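PDB 3CNC: fiber protein from Human adenovirus 16, which forms the trimeric knob at the tip of the viral fiber, the part that probably attaches the virus to its cellular receptor, CD46. Local coordinates for residues 53-58 with 66-71; 79-84 with 191-196; 90-95 with 185-190; 151-156 with 169-174. One frame throughout, in Å; residues are numbered along the deposited sequence.

Contact 1. Residues 53-58 with 66-71; sequences LTLVLV and GYITLM
The carbonyl O of Tyr67 is gripped twice: Val56 N donates a hydrogen bond of 2.7 Å to Tyr67 O in the plane of the carbonyl, and the CA-H of Leu55 adds a weaker contact, with CA 3.2 Å from the same oxygen. Two residues along, Thr54 N and Thr69 O form a 2.8 Å bond that is almost straight (173° at the hydrogen). The reciprocal bonds, Tyr67 N to Val56 O and Thr69 N to Thr54 O, complete two hydrogen-bonded pairs of an antiparallel beta hairpin, the B-C hairpin of the V-sheet of the knob's beta-sandwich. Its Leu53, Leu55 and Ile68 face is apolar, as a sandwich core requires: Ile68 lays CD1 between the Leu53 and Leu55 CD1 methyls, 3.8 Å from Leu53 CD1, while Leu55 CD1 lies 3.7 Å from Ile68 CB. Met187, Phe189 and Trp191 of strand 185-194 cover this side. On the other face, Thr54 and Thr69 stand side by side, with Thr54 CB a tight 3.3 Å from Thr69 CG2. Beta-branched Val56 lays CG2 alongside Tyr67 CD2 at 3.6 Å, and Thr54 CG2 meets the edge of the same ring. The Tyr67 hydroxyl is hydrogen-bonded to that of Tyr137 of the second subunit.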
# COMPACT_ATOMS: atom_id res chain seq x y z
N LEU A 53 -16.95 2.56 -11.78
CA LEU A 53 -15.82 1.81 -11.24
C LEU A 53 -14.50 2.37 -11.75
O LEU A 53 -14.28 2.45 -12.96
CB LEU A 53 -15.89 0.34 -11.66
CG LEU A 53 -14.62 -0.46 -11.36
CD1 LEU A 53 -14.51 -0.70 -9.87
CD2 LEU A 53 -14.65 -1.78 -12.10
N THR A 54 -13.64 2.78 -10.83
CA THR A 54 -12.32 3.28 -11.21
C THR A 54 -11.32 2.22 -10.79
O THR A 54 -11.21 1.87 -9.61
CB THR A 54 -11.97 4.60 -10.52
OG1 THR A 54 -12.93 5.59 -10.90
CG2 THR A 54 -10.59 5.08 -10.96
N LEU A 55 -10.59 1.67 -11.75
CA LEU A 55 -9.62 0.65 -11.43
C LEU A 55 -8.36 0.91 -12.23
O LEU A 55 -8.41 1.09 -13.44
CB LEU A 55 -10.18 -0.74 -11.79
CG LEU A 55 -9.21 -1.92 -11.59
CD1 LEU A 55 -9.05 -2.18 -10.10
CD2 LEU A 55 -9.76 -3.18 -12.29
N VAL A 56 -7.23 0.97 -11.53
CA VAL A 56 -5.96 1.19 -12.20
C VAL A 56 -5.00 0.04 -11.87
O VAL A 56 -4.73 -0.24 -10.70
CB VAL A 56 -5.31 2.49 -11.75
CG1 VAL A 56 -4.24 2.90 -12.76
CG2 VAL A 56 -6.37 3.57 -11.59
N LEU A 57 -4.51 -0.62 -12.91
CA LEU A 57 -3.56 -1.72 -12.74
C LEU A 57 -2.25 -1.26 -13.38
O LEU A 57 -2.22 -0.91 -14.56
CB LEU A 57 -4.07 -2.99 -13.42
CG LEU A 57 -5.43 -3.50 -12.89
CD1 LEU A 57 -5.83 -4.77 -13.64
CD2 LEU A 57 -5.33 -3.77 -11.41
N VAL A 58 -1.17 -1.25 -12.61
CA VAL A 58 0.12 -0.82 -13.14
C VAL A 58 1.25 -1.85 -13.01
O VAL A 58 1.55 -2.32 -11.91
CB VAL A 58 0.60 0.48 -12.46
CG1 VAL A 58 1.86 0.98 -13.14
CG2 VAL A 58 -0.50 1.53 -12.50
N GLY A 66 -2.18 -1.95 -7.77
CA GLY A 66 -3.58 -1.65 -8.07
C GLY A 66 -4.23 -0.53 -7.28
O GLY A 66 -3.89 -0.29 -6.12
N TYR A 67 -5.19 0.13 -7.91
CA TYR A 67 -5.94 1.24 -7.32
C TYR A 67 -7.42 1.05 -7.69
O TYR A 67 -7.75 0.89 -8.85
CB TYR A 67 -5.45 2.57 -7.90
CG TYR A 67 -6.23 3.79 -7.46
CD1 TYR A 67 -5.79 4.58 -6.40
CD2 TYR A 67 -7.38 4.19 -8.15
CE1 TYR A 67 -6.46 5.75 -6.03
CE2 TYR A 67 -8.08 5.36 -7.79
CZ TYR A 67 -7.61 6.13 -6.74
OH TYR A 67 -8.24 7.30 -6.40
N ILE A 68 -8.31 1.06 -6.70
CA ILE A 68 -9.71 0.86 -7.00
C ILE A 68 -10.64 1.68 -6.13
O ILE A 68 -10.43 1.81 -4.92
CB ILE A 68 -10.13 -0.63 -6.88
CG1 ILE A 68 -11.56 -0.83 -7.40
CG2 ILE A 68 -10.01 -1.10 -5.41
CD1 ILE A 68 -11.92 -2.29 -7.67
N THR A 69 -11.67 2.21 -6.78
CA THR A 69 -12.68 3.01 -6.12
C THR A 69 -14.05 2.90 -6.81
O THR A 69 -14.14 2.72 -8.03
CB THR A 69 -12.23 4.50 -6.09
OG1 THR A 69 -12.85 5.15 -4.98
CG2 THR A 69 -12.61 5.21 -7.37
N LEU A 70 -15.11 3.01 -6.01
CA LEU A 70 -16.48 2.94 -6.50
C LEU A 70 -17.29 4.22 -6.25
O LEU A 70 -17.20 4.82 -5.18
CB LEU A 70 -17.22 1.80 -5.81
CG LEU A 70 -17.59 0.52 -6.54
CD1 LEU A 70 -18.54 -0.24 -5.63
CD2 LEU A 70 -18.27 0.80 -7.89
N MET A 71 -18.08 4.63 -7.24
CA MET A 71 -18.95 5.79 -7.06
C MET A 71 -20.35 5.47 -7.57
O MET A 71 -20.53 5.17 -8.75
CB MET A 71 -18.41 7.02 -7.79
CG MET A 71 -19.21 8.27 -7.42
SD MET A 71 -18.91 9.72 -8.46
CE MET A 71 -17.83 10.65 -7.41

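Contact 2. Residues 79-84 with 191-196; sequences TLFKNN and WSLNAE
In the beta-sandwich of the fiber knob, the loop that leads into strand 85-94 is laid against the end of strand 185-194, joined by one backbone hydrogen bond and one CH-pi contact. The bond runs from Ala195 N to Asn84 O, 2.9 Å long and nearly along the C=O axis. It prolongs by one step the antiparallel pairing of the two strands, in which Leu193 is bonded to Val86. Just inside it, Leu193 CD2 sits over one face of the Phe81 ring, 3.9 Å from the centroid and offset toward the rim, closest to CD2 and CE2. A branched leucine suits this place: with CG anti to its backbone N (chi1 172°), one methyl reaches the ring while the residue also packs on Phe166, Leu168 and Pro199. The ring is held in turn by an edge-to-face contact with Tyr158 and by Leu206, and the backbone of Phe81 is hydrogen-bonded to Glu200. Behind it the loop is folded into a type I turn, closed by Lys82 N and Thr79 O at 2.9 Å, which presents Phe81 to the strand and leaves Lys82 directed away from it, as befits an exposed charge. The amide of Asn83 folds back over the turn, where its ND2 donates to Leu80 O at 3.2 Å from above the carbonyl plane.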
# COMPACT_ATOMS: atom_id res chain seq x y z
N THR A 79 -28.69 4.21 -2.33
CA THR A 79 -29.62 3.98 -1.23
C THR A 79 -29.08 2.86 -0.36
O THR A 79 -29.42 2.77 0.83
CB THR A 79 -31.00 3.59 -1.77
OG1 THR A 79 -31.56 4.70 -2.47
CG2 THR A 79 -31.92 3.20 -0.63
N LEU A 80 -28.24 2.02 -0.95
CA LEU A 80 -27.66 0.88 -0.26
C LEU A 80 -27.24 1.14 1.17
O LEU A 80 -27.35 0.24 2.02
CB LEU A 80 -26.46 0.35 -1.04
CG LEU A 80 -26.76 -0.42 -2.32
CD1 LEU A 80 -25.47 -0.60 -3.11
CD2 LEU A 80 -27.38 -1.77 -1.98
N PHE A 81 -26.76 2.34 1.46
CA PHE A 81 -26.30 2.64 2.81
C PHE A 81 -27.32 3.17 3.80
O PHE A 81 -26.98 3.87 4.76
CB PHE A 81 -25.08 3.57 2.75
CG PHE A 81 -23.80 2.86 2.35
CD1 PHE A 81 -22.61 3.56 2.22
CD2 PHE A 81 -23.79 1.48 2.12
CE1 PHE A 81 -21.43 2.90 1.86
CE2 PHE A 81 -22.61 0.82 1.76
CZ PHE A 81 -21.43 1.54 1.64
N LYS A 82 -28.59 2.85 3.57
CA LYS A 82 -29.64 3.24 4.49
C LYS A 82 -29.83 2.03 5.39
O LYS A 82 -30.70 2.00 6.25
CB LYS A 82 -30.94 3.57 3.75
CG LYS A 82 -30.80 4.74 2.79
CD LYS A 82 -32.04 5.62 2.75
CE LYS A 82 -33.27 4.87 2.25
NZ LYS A 82 -34.45 5.79 2.11
N ASN A 83 -28.99 1.02 5.15
CA ASN A 83 -28.97 -0.23 5.92
C ASN A 83 -27.64 -0.27 6.66
O ASN A 83 -26.68 0.38 6.24
CB ASN A 83 -29.07 -1.44 5.00
CG ASN A 83 -30.25 -1.37 4.06
OD1 ASN A 83 -31.40 -1.36 4.51
ND2 ASN A 83 -29.98 -1.33 2.76
N ASN A 84 -27.57 -1.02 7.75
CA ASN A 84 -26.33 -1.09 8.53
C ASN A 84 -25.42 -2.27 8.16
O ASN A 84 -24.29 -2.35 8.63
CB ASN A 84 -26.65 -1.18 10.03
CG ASN A 84 -27.25 -2.51 10.42
OD1 ASN A 84 -27.06 -2.98 11.54
ND2 ASN A 84 -28.00 -3.13 9.50
N TRP A 191 -16.81 -5.14 -0.81
CA TRP A 191 -16.70 -4.18 0.28
C TRP A 191 -17.77 -4.57 1.28
O TRP A 191 -18.91 -4.84 0.90
CB TRP A 191 -16.99 -2.77 -0.20
CG TRP A 191 -15.98 -2.21 -1.13
CD1 TRP A 191 -15.04 -1.27 -0.84
CD2 TRP A 191 -15.85 -2.48 -2.53
NE1 TRP A 191 -14.34 -0.93 -1.97
CE2 TRP A 191 -14.82 -1.66 -3.03
CE3 TRP A 191 -16.51 -3.35 -3.42
CZ2 TRP A 191 -14.42 -1.66 -4.38
CZ3 TRP A 191 -16.12 -3.35 -4.77
CH2 TRP A 191 -15.09 -2.52 -5.23
N SER A 192 -17.42 -4.59 2.56
CA SER A 192 -18.40 -4.97 3.56
C SER A 192 -18.64 -3.92 4.63
O SER A 192 -17.72 -3.48 5.32
CB SER A 192 -17.97 -6.28 4.22
OG SER A 192 -18.88 -6.66 5.23
N LEU A 193 -19.90 -3.52 4.76
CA LEU A 193 -20.32 -2.54 5.75
C LEU A 193 -21.08 -3.29 6.83
O LEU A 193 -22.12 -3.88 6.56
CB LEU A 193 -21.25 -1.49 5.13
CG LEU A 193 -21.91 -0.53 6.13
CD1 LEU A 193 -20.85 0.32 6.81
CD2 LEU A 193 -22.92 0.37 5.40
N ASN A 194 -20.55 -3.29 8.05
CA ASN A 194 -21.20 -3.97 9.16
C ASN A 194 -21.14 -3.06 10.40
O ASN A 194 -20.33 -3.26 11.30
CB ASN A 194 -20.50 -5.29 9.46
CG ASN A 194 -21.19 -6.09 10.56
OD1 ASN A 194 -22.40 -6.33 10.49
ND2 ASN A 194 -20.43 -6.49 11.57
N ALA A 195 -22.03 -2.07 10.44
CA ALA A 195 -22.03 -1.12 11.54
C ALA A 195 -23.25 -1.19 12.45
O ALA A 195 -24.22 -1.91 12.19
CB ALA A 195 -21.88 0.27 11.00
N GLU A 196 -23.18 -0.43 13.54
CA GLU A 196 -24.25 -0.35 14.53
C GLU A 196 -25.53 0.13 13.86
O GLU A 196 -26.56 -0.54 13.91
CB GLU A 196 -23.87 0.62 15.64
CG GLU A 196 -22.75 0.13 16.54
CD GLU A 196 -23.21 -0.93 17.52
OE1 GLU A 196 -23.81 -1.93 17.08
OE2 GLU A 196 -22.98 -0.75 18.74

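Contact 3. Residues 90-95 with 185-190; sequences VNLAFD and YAMNFS
Three aromatic rings on one side of this strand pair are met by the opposing segment at their edges. Tyr185 turns its CD1 edge to Asp95 O, 3.4 Å away and in the ring plane. Phe94 runs its edge along the neighbouring backbone from Tyr185 O to Ala186 N, with CE1 3.9 Å from Met187 CB. Phe189 receives Leu92 CD2 at its edge, 4.1 Å from CE1, and its ring meets that of Phe213 with the planes about 70° apart. Between the rings, Leu92 and Met187 extend side by side, and the bend at chi3 of Met187 (95°) leaves its CE 3.6 Å from Leu92 CD2; flexible methionine and branched leucine pack between the rigid aromatics. The backbone ladder is antiparallel, but Leu92 N is shared. It makes a weak, bent bond to Met187 O, and Asn188 OD1, 3.3 Å from Leu92 N, takes the same N-H in the plane of its amide carbonyl. Asparagine, short and polar, suits partly exposed Asn91 and Asn188 on the other face, where it can reach the backbone. Strand 185-194 lies between strand 85-94 and strand 165-174, while the Leu92, Met187 and Phe189 side packs on Leu55 of strand 51-60 in the opposite sheet.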
# COMPACT_ATOMS: atom_id res chain seq x y z
N VAL A 90 -17.96 -6.74 -6.99
CA VAL A 90 -17.61 -6.36 -8.34
C VAL A 90 -16.75 -7.54 -8.77
O VAL A 90 -15.68 -7.78 -8.22
CB VAL A 90 -16.78 -5.06 -8.39
CG1 VAL A 90 -16.24 -4.84 -9.79
CG2 VAL A 90 -17.66 -3.89 -7.97
N ASN A 91 -17.24 -8.31 -9.73
CA ASN A 91 -16.51 -9.47 -10.19
C ASN A 91 -15.94 -9.18 -11.57
O ASN A 91 -16.60 -8.57 -12.41
CB ASN A 91 -17.43 -10.69 -10.24
CG ASN A 91 -18.26 -10.84 -8.97
OD1 ASN A 91 -17.73 -10.83 -7.85
ND2 ASN A 91 -19.57 -10.98 -9.14
N LEU A 92 -14.70 -9.61 -11.79
CA LEU A 92 -14.02 -9.39 -13.07
C LEU A 92 -13.50 -10.71 -13.64
O LEU A 92 -12.76 -11.45 -12.96
CB LEU A 92 -12.87 -8.41 -12.88
CG LEU A 92 -13.10 -6.90 -13.02
CD1 LEU A 92 -14.38 -6.48 -12.37
CD2 LEU A 92 -11.91 -6.17 -12.42
N ALA A 93 -13.89 -11.02 -14.87
CA ALA A 93 -13.45 -12.24 -15.53
C ALA A 93 -12.76 -11.86 -16.84
O ALA A 93 -13.30 -11.08 -17.62
CB ALA A 93 -14.64 -13.16 -15.79
N PHE A 94 -11.58 -12.41 -17.07
CA PHE A 94 -10.82 -12.09 -18.28
C PHE A 94 -10.56 -13.34 -19.12
O PHE A 94 -10.53 -14.45 -18.60
CB PHE A 94 -9.47 -11.44 -17.91
CG PHE A 94 -9.55 -10.38 -16.83
CD1 PHE A 94 -9.77 -10.73 -15.50
CD2 PHE A 94 -9.39 -9.04 -17.14
CE1 PHE A 94 -9.83 -9.74 -14.50
CE2 PHE A 94 -9.45 -8.04 -16.15
CZ PHE A 94 -9.67 -8.40 -14.82
N ASP A 95 -10.38 -13.16 -20.43
CA ASP A 95 -10.10 -14.30 -21.30
C ASP A 95 -8.59 -14.57 -21.31
O ASP A 95 -7.85 -13.97 -20.52
CB ASP A 95 -10.60 -14.02 -22.72
CG ASP A 95 -9.92 -12.84 -23.37
OD1 ASP A 95 -8.97 -12.28 -22.76
OD2 ASP A 95 -10.31 -12.45 -24.48
N TYR A 185 -8.75 -15.77 -16.31
CA TYR A 185 -8.39 -15.10 -15.06
C TYR A 185 -9.58 -14.51 -14.36
O TYR A 185 -10.59 -14.21 -14.99
CB TYR A 185 -7.38 -13.98 -15.32
CG TYR A 185 -6.21 -14.43 -16.14
CD1 TYR A 185 -6.24 -14.34 -17.53
CD2 TYR A 185 -5.09 -15.00 -15.53
CE1 TYR A 185 -5.18 -14.82 -18.30
CE2 TYR A 185 -4.03 -15.49 -16.29
CZ TYR A 185 -4.08 -15.40 -17.67
OH TYR A 185 -3.04 -15.88 -18.42
N ALA A 186 -9.44 -14.32 -13.05
CA ALA A 186 -10.51 -13.74 -12.26
C ALA A 186 -9.96 -12.80 -11.22
O ALA A 186 -8.88 -13.03 -10.66
CB ALA A 186 -11.34 -14.85 -11.57
N MET A 187 -10.72 -11.74 -10.95
CA MET A 187 -10.34 -10.74 -9.95
C MET A 187 -11.64 -10.20 -9.34
O MET A 187 -12.36 -9.46 -9.99
CB MET A 187 -9.54 -9.62 -10.61
CG MET A 187 -8.98 -8.60 -9.64
SD MET A 187 -7.71 -7.57 -10.42
CE MET A 187 -8.64 -6.21 -10.91
N ASN A 188 -11.93 -10.58 -8.11
CA ASN A 188 -13.15 -10.12 -7.46
C ASN A 188 -12.91 -9.22 -6.26
O ASN A 188 -12.00 -9.45 -5.47
CB ASN A 188 -14.02 -11.31 -7.02
CG ASN A 188 -14.41 -12.19 -8.17
OD1 ASN A 188 -14.35 -11.77 -9.33
ND2 ASN A 188 -14.83 -13.41 -7.87
N PHE A 189 -13.75 -8.20 -6.14
CA PHE A 189 -13.65 -7.28 -5.03
C PHE A 189 -15.00 -7.23 -4.34
O PHE A 189 -16.04 -7.32 -4.99
CB PHE A 189 -13.32 -5.87 -5.50
CG PHE A 189 -12.08 -5.77 -6.32
CD1 PHE A 189 -12.10 -6.05 -7.67
CD2 PHE A 189 -10.88 -5.37 -5.73
CE1 PHE A 189 -10.95 -5.93 -8.45
CE2 PHE A 189 -9.71 -5.24 -6.49
CZ PHE A 189 -9.75 -5.52 -7.85
N SER A 190 -14.97 -7.12 -3.02
CA SER A 190 -16.19 -7.00 -2.24
C SER A 190 -15.89 -6.07 -1.06
O SER A 190 -14.83 -6.17 -0.44
CB SER A 190 -16.70 -8.37 -1.73
OG SER A 190 -15.87 -8.92 -0.73

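Contact 4. Residues 151-156 with 169-174; sequences YIYGEC and KVTVTL
This is an antiparallel hairpin pairing at one margin of the four-stranded sheet, where strand 151-159 is outermost within its chain and strand 165-174 links it to strand 185-194. The segments are strongly twisted, their directions 145° apart. Ile152 and Val172 exchange two backbone bonds, of which Val172 N to Ile152 O is the shorter at 2.8 Å. The next pair is less regular: Gly154 N reaches Val170 O at 3.0 Å, but Val170 N approaches Gly154 O from well above the carbonyl plane. Gly154 has a very extended backbone (phi -168°, psi -153°), a shape that a residue without a side chain adopts easily. Toward the sandwich interior the residues are apolar. Ile152 and Val172 touch CB to CB at 3.8 Å, and Val170 CG2 rests on Cys156 SG at 3.7 Å. On the outer face, Tyr151 and Tyr153 lie alongside Thr173 and Thr171; Thr173 OG1 meets the edge of the Tyr151 ring, 3.4 Å from CE2, and Thr171 CG2 lies 3.8 Å from Tyr153 CE2. Glu155 and Lys169 run side by side with their charged ends apart. Lys159 of the third subunit packs on both tyrosines and Phe212 of that subunit on Ile152, placing the hairpin at a subunit boundary. By its place in the strand order this is the G-H hairpin of the R-sheet in the adenovirus knob beta-sandwich.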
# COMPACT_ATOMS: atom_id res chain seq x y z
N TYR A 151 -6.51 -14.84 -1.57
CA TYR A 151 -7.20 -13.68 -1.00
C TYR A 151 -6.33 -12.56 -0.44
O TYR A 151 -5.30 -12.79 0.20
CB TYR A 151 -8.13 -14.11 0.13
CG TYR A 151 -9.21 -15.10 -0.23
CD1 TYR A 151 -9.10 -16.44 0.13
CD2 TYR A 151 -10.36 -14.68 -0.90
CE1 TYR A 151 -10.12 -17.35 -0.16
CE2 TYR A 151 -11.39 -15.57 -1.19
CZ TYR A 151 -11.27 -16.91 -0.81
OH TYR A 151 -12.30 -17.78 -1.07
N ILE A 152 -6.79 -11.33 -0.66
CA ILE A 152 -6.13 -10.15 -0.13
C ILE A 152 -7.21 -9.47 0.70
O ILE A 152 -8.33 -9.28 0.23
CB ILE A 152 -5.69 -9.16 -1.26
CG1 ILE A 152 -4.54 -9.73 -2.09
CG2 ILE A 152 -5.27 -7.84 -0.64
CD1 ILE A 152 -4.23 -8.93 -3.36
N TYR A 153 -6.88 -9.13 1.95
CA TYR A 153 -7.83 -8.44 2.81
C TYR A 153 -7.27 -7.06 3.14
O TYR A 153 -6.05 -6.88 3.22
CB TYR A 153 -8.09 -9.22 4.10
CG TYR A 153 -8.46 -10.66 3.86
CD1 TYR A 153 -7.47 -11.65 3.78
CD2 TYR A 153 -9.79 -11.05 3.67
CE1 TYR A 153 -7.79 -12.98 3.51
CE2 TYR A 153 -10.13 -12.38 3.40
CZ TYR A 153 -9.12 -13.34 3.32
OH TYR A 153 -9.43 -14.65 3.07
N GLY A 154 -8.15 -6.08 3.31
CA GLY A 154 -7.70 -4.74 3.61
C GLY A 154 -8.86 -3.87 4.05
O GLY A 154 -9.87 -4.39 4.54
N GLU A 155 -8.74 -2.57 3.84
CA GLU A 155 -9.81 -1.68 4.26
C GLU A 155 -9.83 -0.29 3.61
O GLU A 155 -8.79 0.26 3.26
CB GLU A 155 -9.71 -1.52 5.77
CG GLU A 155 -11.00 -1.22 6.46
CD GLU A 155 -10.91 -1.51 7.93
OE1 GLU A 155 -10.26 -0.73 8.66
OE2 GLU A 155 -11.49 -2.54 8.36
N CYS A 156 -11.03 0.25 3.44
CA CYS A 156 -11.20 1.60 2.90
C CYS A 156 -12.36 2.24 3.66
O CYS A 156 -12.79 1.70 4.69
CB CYS A 156 -11.43 1.60 1.38
SG CYS A 156 -12.90 0.82 0.73
N LYS A 169 -14.69 -3.30 5.00
CA LYS A 169 -13.77 -4.42 4.89
C LYS A 169 -13.76 -4.87 3.43
O LYS A 169 -14.80 -5.19 2.86
CB LYS A 169 -14.19 -5.55 5.83
CG LYS A 169 -14.05 -5.14 7.29
CD LYS A 169 -14.54 -6.21 8.27
CE LYS A 169 -14.35 -5.73 9.71
NZ LYS A 169 -14.91 -6.68 10.71
N VAL A 170 -12.56 -4.87 2.85
CA VAL A 170 -12.36 -5.22 1.46
C VAL A 170 -11.72 -6.58 1.28
O VAL A 170 -10.74 -6.89 1.95
CB VAL A 170 -11.44 -4.19 0.79
CG1 VAL A 170 -11.25 -4.54 -0.67
CG2 VAL A 170 -12.01 -2.79 0.97
N THR A 171 -12.26 -7.38 0.37
CA THR A 171 -11.70 -8.69 0.09
C THR A 171 -11.46 -8.80 -1.40
O THR A 171 -12.36 -8.54 -2.18
CB THR A 171 -12.64 -9.85 0.46
OG1 THR A 171 -12.99 -9.76 1.84
CG2 THR A 171 -11.94 -11.19 0.22
N VAL A 172 -10.24 -9.17 -1.78
CA VAL A 172 -9.94 -9.32 -3.19
C VAL A 172 -9.68 -10.79 -3.43
O VAL A 172 -8.93 -11.42 -2.69
CB VAL A 172 -8.67 -8.53 -3.60
CG1 VAL A 172 -8.51 -8.56 -5.10
CG2 VAL A 172 -8.76 -7.11 -3.11
N THR A 173 -10.32 -11.36 -4.44
CA THR A 173 -10.11 -12.76 -4.75
C THR A 173 -9.42 -12.82 -6.11
O THR A 173 -9.89 -12.20 -7.06
CB THR A 173 -11.43 -13.54 -4.82
OG1 THR A 173 -12.19 -13.31 -3.63
CG2 THR A 173 -11.14 -15.04 -4.96
N LEU A 174 -8.31 -13.54 -6.19
CA LEU A 174 -7.59 -13.66 -7.45
C LEU A 174 -7.69 -15.09 -7.99
O LEU A 174 -7.42 -16.05 -7.27
CB LEU A 174 -6.11 -13.27 -7.26
CG LEU A 174 -5.81 -11.89 -6.63
CD1 LEU A 174 -4.32 -11.75 -6.38
CD2 LEU A 174 -6.28 -10.79 -7.55

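Overall arrangement
From the N terminus, contact 1 comes first and closes on itself as a short hairpin before any other opens. The chain then passes through 79-84 and 90-95, whose partners lie about a hundred residues on; in between, the chain turns back after 151-156 and pairs it with 169-174. Segments 185-190 and 191-196 then close contacts 3 and 2 in succession, so contact 4 lies within contact 3 and contact 3 within contact 2, and none cross. Contacts 3 and 4 build one sheet, joined through strand 185-194, and contact 2 fastens a loop to its end. Contact 1 belongs to the facing sheet, and strand 185-194 packs across it, binding the two sheets into a sandwich.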